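Octopine dehydrogenase (Pecten maximus, PDB 3C7A) catalyses the NADH-dependent reductive condensation of L-arginine with pyruvate to form D-octopine, preferring arginine over other amino acids for its positively charged guanidinium group. Local coordinates at residues A[93-98]-A[119-124]; A[329-334]-A[364-369]; A[139-144]-A[192-197]; A[210-215]-A[323-328]. One frame throughout, in Å; residues are numbered along the deposited sequence.

The four contacts divide between the nucleotide-binding part and the helical part. Interactions 1 and 3 belong to the large mixed sheet and its helices, and both include residues that touch NAD; interactions 2 and 4 involve the helices and loops of the helical part, and D329 of interaction 2 packs against the active-site H212 of interaction 4. The touching residues of interactions 2 and 3 are all buried, those of interaction 1 mostly so, while interaction 4 is only partly covered. Aromatic edge-to-face pairs carry 1, 3 and 4; interaction 2 is aliphatic carbon against a tyrosine. No direct hydrogen bond crosses any of the four, but water bridges the segments in 1 and 3.

Interaction 1 (A[93-98]-A[119-124]); sequences FAHEGY and AGFEFQ. With NAD (nicotinamide-adenine-dinucleotide), chain B.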
# COMPACT_ATOMS: atom_id res chain seq x y z
N PHE A 93 -4.21 4.90 7.25
CA PHE A 93 -5.11 5.82 7.97
C PHE A 93 -4.39 7.04 8.57
O PHE A 93 -5.04 8.01 8.99
CB PHE A 93 -5.94 5.08 9.04
CG PHE A 93 -5.14 4.57 10.21
CD1 PHE A 93 -4.69 3.25 10.23
CD2 PHE A 93 -4.85 5.39 11.30
CE1 PHE A 93 -3.96 2.76 11.31
CE2 PHE A 93 -4.12 4.91 12.38
CZ PHE A 93 -3.67 3.59 12.39
N ALA A 94 -3.06 7.00 8.59
CA ALA A 94 -2.24 8.07 9.17
C ALA A 94 -1.71 9.08 8.14
O ALA A 94 -1.04 10.05 8.51
CB ALA A 94 -1.09 7.47 9.99
N HIS A 95 -1.99 8.85 6.85
CA HIS A 95 -1.49 9.72 5.78
C HIS A 95 -2.05 11.15 5.80
O HIS A 95 -1.32 12.10 5.52
CB HIS A 95 -1.70 9.08 4.39
CG HIS A 95 -0.80 7.92 4.11
ND1 HIS A 95 -1.07 6.99 3.12
CD2 HIS A 95 0.36 7.52 4.69
CE1 HIS A 95 -0.11 6.08 3.10
NE2 HIS A 95 0.77 6.38 4.04
N GLU A 96 -3.33 11.29 6.15
CA GLU A 96 -4.01 12.60 6.21
C GLU A 96 -3.28 13.60 7.11
O GLU A 96 -3.16 14.78 6.76
CB GLU A 96 -5.47 12.44 6.65
CG GLU A 96 -6.31 13.72 6.55
CD GLU A 96 -7.71 13.59 7.13
OE1 GLU A 96 -7.86 13.10 8.27
OE2 GLU A 96 -8.68 14.00 6.45
N GLY A 97 -2.81 13.13 8.27
CA GLY A 97 -2.11 13.97 9.24
C GLY A 97 -0.79 14.55 8.75
O GLY A 97 -0.46 15.70 9.07
N TYR A 98 -0.04 13.76 7.98
CA TYR A 98 1.26 14.20 7.45
C TYR A 98 1.15 15.22 6.31
O TYR A 98 1.97 16.14 6.22
CB TYR A 98 2.13 13.00 7.05
CG TYR A 98 2.68 12.23 8.24
CD1 TYR A 98 3.77 12.71 8.97
CD2 TYR A 98 2.10 11.03 8.65
CE1 TYR A 98 4.28 12.01 10.06
CE2 TYR A 98 2.59 10.32 9.74
CZ TYR A 98 3.68 10.82 10.45
OH TYR A 98 4.17 10.12 11.53
N ALA A 119 -4.19 2.63 -2.21
CA ALA A 119 -5.08 3.11 -3.25
C ALA A 119 -5.67 4.47 -2.88
O ALA A 119 -6.17 4.66 -1.77
CB ALA A 119 -6.19 2.10 -3.51
N GLY A 120 -5.62 5.41 -3.82
CA GLY A 120 -6.15 6.76 -3.60
C GLY A 120 -5.15 7.80 -3.11
O GLY A 120 -5.54 8.90 -2.70
N PHE A 121 -3.86 7.44 -3.16
CA PHE A 121 -2.76 8.29 -2.69
C PHE A 121 -2.70 9.65 -3.41
O PHE A 121 -2.55 10.69 -2.76
CB PHE A 121 -1.43 7.54 -2.87
CG PHE A 121 -0.25 8.17 -2.17
CD1 PHE A 121 0.69 8.91 -2.90
CD2 PHE A 121 -0.05 8.01 -0.80
CE1 PHE A 121 1.80 9.49 -2.27
CE2 PHE A 121 1.05 8.59 -0.16
CZ PHE A 121 1.98 9.33 -0.90
N GLU A 122 -2.83 9.63 -4.73
CA GLU A 122 -2.71 10.83 -5.57
C GLU A 122 -3.88 11.81 -5.43
O GLU A 122 -3.68 13.03 -5.45
CB GLU A 122 -2.50 10.46 -7.04
CG GLU A 122 -1.19 9.70 -7.35
CD GLU A 122 -1.32 8.19 -7.25
OE1 GLU A 122 -2.39 7.69 -6.80
OE2 GLU A 122 -0.36 7.48 -7.62
N PHE A 123 -5.10 11.28 -5.30
CA PHE A 123 -6.30 12.11 -5.13
C PHE A 123 -6.26 12.93 -3.83
O PHE A 123 -6.65 14.10 -3.81
CB PHE A 123 -7.60 11.27 -5.16
CG PHE A 123 -7.76 10.41 -6.40
CD1 PHE A 123 -7.46 10.91 -7.67
CD2 PHE A 123 -8.25 9.11 -6.29
CE1 PHE A 123 -7.62 10.11 -8.81
CE2 PHE A 123 -8.42 8.31 -7.43
CZ PHE A 123 -8.10 8.81 -8.69
N GLN A 124 -5.77 12.29 -2.76
CA GLN A 124 -5.67 12.91 -1.43
C GLN A 124 -4.63 14.04 -1.39
O GLN A 124 -4.88 15.10 -0.80
CB GLN A 124 -5.34 11.84 -0.38
CG GLN A 124 -5.35 12.33 1.08
CD GLN A 124 -5.11 11.20 2.09
OE1 GLN A 124 -4.16 10.42 1.96
NE2 GLN A 124 -5.97 11.13 3.10
PA NAD B . 3.72 -0.63 11.89
O1A NAD B . 2.53 -1.32 12.43
O2A NAD B . 4.96 -1.16 12.50
O5B NAD B . 3.60 0.97 12.15
C5B NAD B . 3.33 1.50 13.43
C4B NAD B . 3.54 3.01 13.42
O4B NAD B . 2.42 3.67 12.86
C3B NAD B . 3.71 3.60 14.82
O3B NAD B . 5.06 3.68 15.21
C2B NAD B . 3.07 4.97 14.72
O2B NAD B . 4.02 5.96 14.37
C1B NAD B . 2.05 4.82 13.60
N9A NAD B . 0.72 4.66 14.21
C8A NAD B . 0.14 3.47 14.60
N7A NAD B . -1.07 3.72 15.13
C5A NAD B . -1.29 5.06 15.10
C6A NAD B . -2.36 5.84 15.51
N6A NAD B . -3.30 5.30 16.28
N1A NAD B . -2.31 7.21 15.35
C2A NAD B . -1.19 7.80 14.77
N3A NAD B . -0.13 7.01 14.37
C4A NAD B . -0.17 5.66 14.52
O3 NAD B . 3.73 -0.77 10.28
PN NAD B . 4.97 -1.40 9.45
O1N NAD B . 5.21 -2.77 9.95
O2N NAD B . 6.08 -0.42 9.44
O5D NAD B . 4.41 -1.54 7.95
C5D NAD B . 3.92 -0.45 7.19
C4D NAD B . 3.06 -0.96 6.03
O4D NAD B . 3.77 -1.91 5.24
C3D NAD B . 1.79 -1.65 6.53
O3D NAD B . 0.69 -1.18 5.80
C2D NAD B . 2.04 -3.13 6.27
O2D NAD B . 0.85 -3.80 5.94
C1D NAD B . 3.04 -3.12 5.12
N1N NAD B . 3.94 -4.30 5.11
C2N NAD B . 4.68 -4.66 6.21
C3N NAD B . 5.52 -5.78 6.17
C7N NAD B . 6.51 -6.02 7.28
O7N NAD B . 7.24 -7.13 7.28
N7N NAD B . 6.65 -5.07 8.31
C4N NAD B . 5.60 -6.53 4.99
C5N NAD B . 4.85 -6.16 3.88
C6N NAD B . 4.02 -5.04 3.95
O HOH W 1 -5.48 8.97 5.56
O HOH W 2 -8.61 12.91 3.32
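In the Rossmann-type part that binds NAD, H95 and E96 at the start of helix 95-102 face F121 and Q124 in the first turn of helix 121-129. H95 and F121 form an offset edge-to-face pair, planes at 85°: the phenylalanine edge reaches the imidazole face toward its rim, F121 CD2 lying 4.2 Å from H95 ND1. Q124 runs out straight, with CG opposite the backbone N (chi1 -174°), and lays its amide alongside the other helix, OE1 3.7 Å from H95 CB and NE2 3.8 Å from E96 CB. Glutamine suits this place because its amide pairs an acceptor with a donor. OE1 accepts from R381, which also bonds weakly to H95 ND1, while NE2 donates to a water that in turn donates weakly to E96 OE2, and weakly to another that accepts from E96 N. G120, at the N-cap, has a positive phi that would jam a CB against the preceding carbonyl. Two residues before H95, F93 turns its ring edge to the adenine, CE2 3.7 Å from C6A of NAD. Helices that follow neighbouring parallel strands, here 85-88 and 111-114, and pack side by side are typical of the Rossmann fold.

Interaction 2 (A[329-334]-A[364-369]); sequences DIPMGM and KEYLVD
Y366 lays its ring against I330 and P331 at the beginning of helix 330-344, joining the loop after helix 349-362 to that helix. The tyrosine has CG beside its backbone N and opposite the carbonyl carbon (chi1 -51°), which carries the ring across to the helix. I330 touches it with the short branch: CG2 stands opposite the isoleucine's own backbone N and comes 3.9 Å from Y366 CE2, whereas the longer branch leads away. A beta-branched residue can thus serve two directions at once. P331 meets the far end of the ring, CB and CG both lying 4.0 Å from Y366 OH. Both side chains approach the ring obliquely. Tyrosine suits position 366 because its long flat ring spans both neighbours, CE2 at I330 and OH at P331. Proline is well placed in a first helical turn, where its missing N-H costs no helix bond and its ring offers a rigid apolar surface. The turn here is of the wider pi type, M334 N donating to D329 O at 3.1 Å, and glycine suits position 333, where a CB would collide with that carbonyl oxygen. Y366 is anchored through its backbone N to Q359 OE1 of helix 349-362, and its side chain also touches I335 and T380. With an alanine here in place of the tyrosine, a gap is likely to open beside I330 CG2 and the P331 ring to lose its partner. With no hydrogen bond or charge pair between the two segments, their attachment relies on dispersion, burial and the fit of shapes.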
# COMPACT_ATOMS: atom_id res chain seq x y z
N ASP A 329 -8.33 -2.86 3.91
CA ASP A 329 -8.51 -3.29 2.52
C ASP A 329 -9.82 -2.86 1.85
O ASP A 329 -9.92 -2.84 0.62
CB ASP A 329 -8.33 -4.81 2.39
CG ASP A 329 -6.88 -5.26 2.57
OD1 ASP A 329 -6.00 -4.40 2.82
OD2 ASP A 329 -6.62 -6.48 2.47
N ILE A 330 -10.83 -2.52 2.65
CA ILE A 330 -12.12 -2.05 2.11
C ILE A 330 -12.13 -0.53 1.84
O ILE A 330 -12.24 -0.13 0.68
CB ILE A 330 -13.35 -2.52 2.97
CG1 ILE A 330 -13.42 -4.06 3.07
CG2 ILE A 330 -14.66 -1.92 2.44
CD1 ILE A 330 -13.67 -4.80 1.75
N PRO A 331 -12.01 0.32 2.89
CA PRO A 331 -12.09 1.77 2.65
C PRO A 331 -10.89 2.36 1.89
O PRO A 331 -11.03 3.40 1.23
CB PRO A 331 -12.18 2.36 4.06
CG PRO A 331 -11.53 1.36 4.94
CD PRO A 331 -11.82 0.02 4.33
N MET A 332 -9.71 1.79 2.06
CA MET A 332 -8.46 2.18 1.37
C MET A 332 -8.05 1.32 0.11
O MET A 332 -6.91 1.41 -0.33
CB MET A 332 -7.28 2.23 2.35
CG MET A 332 -7.50 2.92 3.69
SD MET A 332 -7.52 4.67 3.62
CE MET A 332 -9.15 4.91 3.57
N GLY A 333 -9.01 0.54 -0.42
CA GLY A 333 -8.86 -0.44 -1.48
C GLY A 333 -10.07 -0.72 -2.42
O GLY A 333 -10.26 -0.05 -3.40
N MET A 334 -10.88 -1.70 -2.09
CA MET A 334 -12.11 -2.04 -2.85
C MET A 334 -13.06 -0.82 -3.19
O MET A 334 -13.50 -0.71 -4.31
CB MET A 334 -12.89 -3.24 -2.24
CG MET A 334 -12.29 -4.69 -2.24
SD MET A 334 -13.41 -6.14 -1.99
CE MET A 334 -14.23 -6.16 -3.56
N LYS A 364 -19.79 -1.09 9.60
CA LYS A 364 -19.67 0.15 8.83
C LYS A 364 -20.60 0.14 7.61
O LYS A 364 -21.13 -0.91 7.24
CB LYS A 364 -18.22 0.38 8.39
CG LYS A 364 -17.19 0.46 9.53
CD LYS A 364 -17.29 1.78 10.30
CE LYS A 364 -16.26 1.83 11.42
NZ LYS A 364 -16.40 3.05 12.26
N GLU A 365 -20.79 1.31 7.00
CA GLU A 365 -21.67 1.45 5.82
C GLU A 365 -21.06 2.39 4.78
O GLU A 365 -20.79 3.56 5.08
CB GLU A 365 -23.06 1.93 6.25
CG GLU A 365 -24.13 1.83 5.16
CD GLU A 365 -25.45 2.49 5.55
OE1 GLU A 365 -25.43 3.67 5.95
OE2 GLU A 365 -26.50 1.82 5.45
N TYR A 366 -20.86 1.89 3.56
CA TYR A 366 -20.28 2.67 2.47
C TYR A 366 -21.16 2.71 1.21
O TYR A 366 -21.36 3.77 0.62
CB TYR A 366 -18.88 2.15 2.10
CG TYR A 366 -17.92 1.99 3.25
CD1 TYR A 366 -17.38 3.10 3.91
CD2 TYR A 366 -17.52 0.72 3.68
CE1 TYR A 366 -16.49 2.95 4.97
CE2 TYR A 366 -16.63 0.56 4.74
CZ TYR A 366 -16.12 1.68 5.38
OH TYR A 366 -15.24 1.52 6.42
N LEU A 367 -21.67 1.54 0.80
CA LEU A 367 -22.46 1.41 -0.42
C LEU A 367 -23.93 1.06 -0.11
O LEU A 367 -24.20 0.15 0.67
CB LEU A 367 -21.84 0.35 -1.34
CG LEU A 367 -22.34 0.18 -2.78
CD1 LEU A 367 -21.83 1.30 -3.69
CD2 LEU A 367 -21.92 -1.18 -3.33
N VAL A 368 -24.85 1.80 -0.74
CA VAL A 368 -26.30 1.59 -0.54
C VAL A 368 -27.04 1.61 -1.88
O VAL A 368 -26.99 2.61 -2.61
CB VAL A 368 -26.92 2.65 0.42
CG1 VAL A 368 -28.42 2.41 0.60
CG2 VAL A 368 -26.22 2.65 1.77
N ASP A 369 -27.73 0.51 -2.20
CA ASP A 369 -28.51 0.35 -3.44
C ASP A 369 -27.75 0.70 -4.72
O ASP A 369 -28.32 1.22 -5.68
CB ASP A 369 -29.83 1.14 -3.36
CG ASP A 369 -30.88 0.47 -2.49
OD1 ASP A 369 -31.07 -0.76 -2.61
OD2 ASP A 369 -31.54 1.18 -1.69

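Interaction 3 (A[139-144]-A[192-197]); sequences MSFETL and PVFRLA. With NAD (nicotinamide-adenine-dinucleotide), chain B; EDO (1,2-ethanediol), chain C.
F141 and F194 meet between two strands of the large mixed sheet of the Rossmann-type nucleotide-binding part, where strand 137-141 runs antiparallel, and strand 193-196 parallel, to the long strand 156-171. The aromatic contact is edge-to-face, with planes at 67°: F141 CE2 sits 4.1 Å from F194 CD1 and over the centre of that ring. P192 O lies over the opposite face, so the flat ring is covered on both sides, and H188 adds a further edge-to-face pair. F141 gets there with CG beside its backbone N (chi1 -79°), its side chain also packing on L166 and A168 of the long strand. Phenylalanine suits both buried positions, being apolar and able to offer an edge or a face.

The polar link runs through water. One water donates to E142 OE2 at 2.8 Å and accepts from R195 NH2 at 3.2 Å, joining opposite charges whose own atoms, OE2 of E142 and NH2 of R195, stay 5.0 Å apart. A167 N is a second partner of this carboxylate oxygen.

Ligand contacts occupy the end of the 139-144 segment. E142 OE1 accepts from O2 of an ethanediol, probably from the crystallisation liquor, which is also hydrogen-bonded to M206 O; M206 binds L-arginine. T143 binds pyruvate, and L144 packs on the nicotinamide, its CD2 3.6 Å from C3N of NAD.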
# COMPACT_ATOMS: atom_id res chain seq x y z
N MET A 139 5.37 9.80 -6.54
CA MET A 139 5.94 8.46 -6.82
C MET A 139 5.31 7.37 -5.92
O MET A 139 5.28 7.53 -4.70
CB MET A 139 7.47 8.50 -6.63
CG MET A 139 8.26 7.32 -7.21
SD MET A 139 10.05 7.46 -6.92
CE MET A 139 10.68 6.09 -7.88
N SER A 140 4.84 6.27 -6.52
CA SER A 140 4.10 5.21 -5.78
C SER A 140 4.62 3.76 -5.97
O SER A 140 4.59 3.23 -7.08
CB SER A 140 2.61 5.26 -6.13
OG SER A 140 2.01 6.48 -5.74
N PHE A 141 5.04 3.12 -4.87
CA PHE A 141 5.57 1.74 -4.87
C PHE A 141 4.51 0.66 -4.59
O PHE A 141 3.52 0.93 -3.90
CB PHE A 141 6.73 1.61 -3.87
CG PHE A 141 8.05 2.15 -4.37
CD1 PHE A 141 8.37 3.49 -4.21
CD2 PHE A 141 8.97 1.31 -4.99
CE1 PHE A 141 9.59 4.00 -4.67
CE2 PHE A 141 10.19 1.80 -5.45
CZ PHE A 141 10.51 3.15 -5.29
N GLU A 142 4.75 -0.56 -5.09
CA GLU A 142 3.75 -1.66 -5.01
C GLU A 142 3.58 -2.33 -3.63
O GLU A 142 2.47 -2.72 -3.27
CB GLU A 142 3.97 -2.71 -6.12
CG GLU A 142 5.28 -3.50 -6.06
CD GLU A 142 5.41 -4.54 -7.18
OE1 GLU A 142 4.45 -5.29 -7.45
OE2 GLU A 142 6.50 -4.62 -7.79
N THR A 143 4.68 -2.46 -2.89
CA THR A 143 4.68 -3.03 -1.52
C THR A 143 5.98 -2.65 -0.77
O THR A 143 6.82 -1.93 -1.31
CB THR A 143 4.44 -4.58 -1.52
OG1 THR A 143 4.16 -5.03 -0.19
CG2 THR A 143 5.63 -5.34 -2.09
N LEU A 144 6.12 -3.11 0.48
CA LEU A 144 7.34 -2.85 1.27
C LEU A 144 8.52 -3.71 0.80
O LEU A 144 8.34 -4.90 0.53
CB LEU A 144 7.06 -3.07 2.77
CG LEU A 144 8.08 -2.54 3.80
CD1 LEU A 144 8.00 -1.01 3.95
CD2 LEU A 144 7.89 -3.21 5.15
N PRO A 192 16.57 -4.32 -3.54
CA PRO A 192 16.08 -4.83 -4.83
C PRO A 192 16.41 -3.92 -6.02
O PRO A 192 16.71 -2.74 -5.82
CB PRO A 192 14.55 -4.89 -4.64
CG PRO A 192 14.29 -4.49 -3.20
CD PRO A 192 15.48 -3.71 -2.77
N VAL A 193 16.35 -4.47 -7.23
CA VAL A 193 16.53 -3.70 -8.46
C VAL A 193 15.20 -3.07 -8.89
O VAL A 193 14.23 -3.79 -9.15
CB VAL A 193 17.12 -4.57 -9.62
CG1 VAL A 193 17.40 -3.72 -10.86
CG2 VAL A 193 18.39 -5.29 -9.17
N PHE A 194 15.16 -1.74 -8.95
CA PHE A 194 13.92 -1.00 -9.26
C PHE A 194 13.69 -0.74 -10.75
O PHE A 194 14.65 -0.60 -11.52
CB PHE A 194 13.87 0.34 -8.50
CG PHE A 194 13.93 0.22 -6.99
CD1 PHE A 194 13.26 -0.81 -6.33
CD2 PHE A 194 14.62 1.16 -6.24
CE1 PHE A 194 13.30 -0.91 -4.93
CE2 PHE A 194 14.67 1.07 -4.85
CZ PHE A 194 14.01 0.03 -4.19
N ARG A 195 12.42 -0.67 -11.14
CA ARG A 195 12.01 -0.29 -12.50
C ARG A 195 10.77 0.62 -12.48
O ARG A 195 10.08 0.72 -11.46
CB ARG A 195 11.76 -1.53 -13.37
CG ARG A 195 10.48 -2.31 -13.03
CD ARG A 195 10.34 -3.58 -13.87
NE ARG A 195 9.05 -4.23 -13.66
CZ ARG A 195 8.78 -5.09 -12.67
NH1 ARG A 195 9.72 -5.41 -11.78
NH2 ARG A 195 7.57 -5.62 -12.57
N LEU A 196 10.49 1.27 -13.61
CA LEU A 196 9.32 2.15 -13.74
C LEU A 196 8.14 1.50 -14.48
O LEU A 196 8.33 0.85 -15.51
CB LEU A 196 9.71 3.46 -14.45
CG LEU A 196 9.79 4.78 -13.66
CD1 LEU A 196 10.54 4.65 -12.34
CD2 LEU A 196 10.41 5.87 -14.53
N ALA A 197 6.94 1.68 -13.94
CA ALA A 197 5.70 1.21 -14.57
C ALA A 197 5.19 2.22 -15.61
O ALA A 197 5.66 3.36 -15.64
CB ALA A 197 4.64 0.92 -13.52
PA NAD B . 3.72 -0.63 11.89
O1A NAD B . 2.53 -1.32 12.43
O2A NAD B . 4.96 -1.16 12.50
O5B NAD B . 3.60 0.97 12.15
C5B NAD B . 3.33 1.50 13.43
C4B NAD B . 3.54 3.01 13.42
O4B NAD B . 2.42 3.67 12.86
C3B NAD B . 3.71 3.60 14.82
O3B NAD B . 5.06 3.68 15.21
C2B NAD B . 3.07 4.97 14.72
O2B NAD B . 4.02 5.96 14.37
C1B NAD B . 2.05 4.82 13.60
N9A NAD B . 0.72 4.66 14.21
C8A NAD B . 0.14 3.47 14.60
N7A NAD B . -1.07 3.72 15.13
C5A NAD B . -1.29 5.06 15.10
C6A NAD B . -2.36 5.84 15.51
N6A NAD B . -3.30 5.30 16.28
N1A NAD B . -2.31 7.21 15.35
C2A NAD B . -1.19 7.80 14.77
N3A NAD B . -0.13 7.01 14.37
C4A NAD B . -0.17 5.66 14.52
O3 NAD B . 3.73 -0.77 10.28
PN NAD B . 4.97 -1.40 9.45
O1N NAD B . 5.21 -2.77 9.95
O2N NAD B . 6.08 -0.42 9.44
O5D NAD B . 4.41 -1.54 7.95
C5D NAD B . 3.92 -0.45 7.19
C4D NAD B . 3.06 -0.96 6.03
O4D NAD B . 3.77 -1.91 5.24
C3D NAD B . 1.79 -1.65 6.53
O3D NAD B . 0.69 -1.18 5.80
C2D NAD B . 2.04 -3.13 6.27
O2D NAD B . 0.85 -3.80 5.94
C1D NAD B . 3.04 -3.12 5.12
N1N NAD B . 3.94 -4.30 5.11
C2N NAD B . 4.68 -4.66 6.21
C3N NAD B . 5.52 -5.78 6.17
C7N NAD B . 6.51 -6.02 7.28
O7N NAD B . 7.24 -7.13 7.28
N7N NAD B . 6.65 -5.07 8.31
C4N NAD B . 5.60 -6.53 4.99
C5N NAD B . 4.85 -6.16 3.88
C6N NAD B . 4.02 -5.04 3.95
C1 EDO C . 0.35 -8.09 -7.00
O1 EDO C . -0.80 -7.52 -6.35
C2 EDO C . 1.23 -6.99 -7.56
O2 EDO C . 1.90 -6.31 -6.49
O HOH W 3 7.73 -6.52 -9.49

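Interaction 4 (A[210-215]-A[323-328]); sequences FVHPAI and NRYLTE
Over the centre of one face of the H212 imidazole stands the edge of Y325, with CE2 of the tyrosine 4.2 Å above the ring plane. The pair is edge-to-face, planes at 68°, and its closest atoms are Y325 CD2 and H212 ND1 at 4.0 Å. Tyrosine suits position 325 because its aromatic ring supplies a C-H edge to the imidazole face. At the rims of the imidazole, NE2 is hydrogen-bonded to Y235 OH and the ND1 side packs against D329. H212 is the active-site residue and binds pyruvate; the edge of Y325 and the bond to Y235 probably limit how its ring can turn. The histidine reaches the tyrosine because CG lies beside the backbone N (chi1 -73°), directing the ring off helix 211-220.

Beside this pair, P213 CB meets L326 CD2 at 4.4 Å, a looser apolar contact. Proline fits the first helical turn, and the buried leucine sets one methyl of its branched end against it. The loop 323-328 is braced from within: T327 OG1 donates to N323 O at 2.9 Å, in the carbonyl plane and on a lone pair, with a C=O...donor angle of 129°. The same loop carries R324, which binds NAD(+).

The loop follows strand 316-319 and leads into helix 330-344; L326 also rests on A358 and I362 of helix 349-362, while F210 and A214 set the 210-215 segment against helix 240-263.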
# COMPACT_ATOMS: atom_id res chain seq x y z
N PHE A 210 -9.40 -7.48 -3.89
CA PHE A 210 -10.45 -8.48 -3.64
C PHE A 210 -9.97 -9.80 -3.00
O PHE A 210 -10.80 -10.61 -2.58
CB PHE A 210 -11.21 -8.78 -4.94
CG PHE A 210 -10.33 -9.29 -6.06
CD1 PHE A 210 -10.00 -10.64 -6.15
CD2 PHE A 210 -9.84 -8.41 -7.03
CE1 PHE A 210 -9.19 -11.11 -7.19
CE2 PHE A 210 -9.03 -8.88 -8.07
CZ PHE A 210 -8.71 -10.23 -8.15
N VAL A 211 -8.65 -10.00 -2.94
CA VAL A 211 -8.07 -11.31 -2.58
C VAL A 211 -8.42 -11.82 -1.16
O VAL A 211 -8.98 -12.91 -1.02
CB VAL A 211 -6.53 -11.35 -2.82
CG1 VAL A 211 -5.90 -12.63 -2.25
CG2 VAL A 211 -6.21 -11.23 -4.30
N HIS A 212 -8.10 -11.04 -0.13
CA HIS A 212 -8.34 -11.45 1.25
C HIS A 212 -9.82 -11.52 1.67
O HIS A 212 -10.21 -12.46 2.37
CB HIS A 212 -7.52 -10.62 2.25
CG HIS A 212 -6.06 -10.94 2.25
ND1 HIS A 212 -5.08 -9.98 2.36
CD2 HIS A 212 -5.40 -12.13 2.13
CE1 HIS A 212 -3.89 -10.55 2.32
NE2 HIS A 212 -4.06 -11.85 2.18
N PRO A 213 -10.64 -10.52 1.28
CA PRO A 213 -12.09 -10.62 1.53
C PRO A 213 -12.76 -11.85 0.90
O PRO A 213 -13.72 -12.37 1.47
CB PRO A 213 -12.64 -9.33 0.90
CG PRO A 213 -11.50 -8.39 0.92
CD PRO A 213 -10.30 -9.24 0.62
N ALA A 214 -12.25 -12.31 -0.24
CA ALA A 214 -12.80 -13.48 -0.94
C ALA A 214 -12.50 -14.80 -0.22
O ALA A 214 -13.32 -15.72 -0.24
CB ALA A 214 -12.31 -13.53 -2.38
N ILE A 215 -11.32 -14.89 0.39
CA ILE A 215 -10.90 -16.09 1.14
C ILE A 215 -11.69 -16.25 2.44
O ILE A 215 -12.04 -17.37 2.83
CB ILE A 215 -9.36 -16.09 1.39
CG1 ILE A 215 -8.61 -16.25 0.06
CG2 ILE A 215 -8.95 -17.19 2.38
CD1 ILE A 215 -7.12 -15.92 0.12
N ASN A 323 -9.37 -7.17 12.88
CA ASN A 323 -7.96 -6.94 12.91
C ASN A 323 -7.90 -5.94 11.81
O ASN A 323 -8.55 -4.93 11.94
CB ASN A 323 -7.19 -8.21 12.59
CG ASN A 323 -8.03 -9.23 11.90
OD1 ASN A 323 -8.78 -8.93 11.04
ND2 ASN A 323 -7.92 -10.46 12.32
N ARG A 324 -7.17 -6.21 10.74
CA ARG A 324 -6.95 -5.23 9.69
C ARG A 324 -7.17 -5.74 8.26
O ARG A 324 -7.08 -4.98 7.32
CB ARG A 324 -5.60 -4.54 9.85
CG ARG A 324 -5.51 -3.55 11.01
CD ARG A 324 -4.19 -2.82 11.09
NE ARG A 324 -4.12 -1.90 12.21
CZ ARG A 324 -3.00 -1.33 12.62
NH1 ARG A 324 -2.96 -0.53 13.65
NH2 ARG A 324 -1.89 -1.59 11.98
N TYR A 325 -7.51 -7.01 8.13
CA TYR A 325 -7.83 -7.60 6.83
C TYR A 325 -8.99 -6.89 6.13
O TYR A 325 -9.04 -6.85 4.89
CB TYR A 325 -8.16 -9.10 6.96
CG TYR A 325 -6.98 -10.01 7.21
CD1 TYR A 325 -6.91 -10.78 8.37
CD2 TYR A 325 -5.94 -10.12 6.29
CE1 TYR A 325 -5.84 -11.64 8.61
CE2 TYR A 325 -4.86 -10.97 6.52
CZ TYR A 325 -4.81 -11.73 7.68
OH TYR A 325 -3.75 -12.57 7.92
N LEU A 326 -9.91 -6.33 6.91
CA LEU A 326 -11.10 -5.66 6.37
C LEU A 326 -11.12 -4.16 6.66
O LEU A 326 -11.65 -3.38 5.86
CB LEU A 326 -12.38 -6.32 6.88
CG LEU A 326 -12.67 -7.80 6.55
CD1 LEU A 326 -13.86 -8.30 7.34
CD2 LEU A 326 -12.88 -8.02 5.05
N THR A 327 -10.56 -3.75 7.80
CA THR A 327 -10.58 -2.35 8.22
C THR A 327 -9.67 -1.43 7.38
O THR A 327 -9.82 -0.21 7.42
CB THR A 327 -10.25 -2.18 9.73
OG1 THR A 327 -8.98 -2.77 10.03
CG2 THR A 327 -11.33 -2.84 10.59
N GLU A 328 -8.73 -2.03 6.64
CA GLU A 328 -7.86 -1.29 5.73
C GLU A 328 -8.18 -1.58 4.26
O GLU A 328 -8.29 -0.65 3.46
CB GLU A 328 -6.38 -1.59 6.03
CG GLU A 328 -5.79 -0.81 7.21
CD GLU A 328 -4.97 0.40 6.78
OE1 GLU A 328 -3.91 0.22 6.14
OE2 GLU A 328 -5.37 1.54 7.10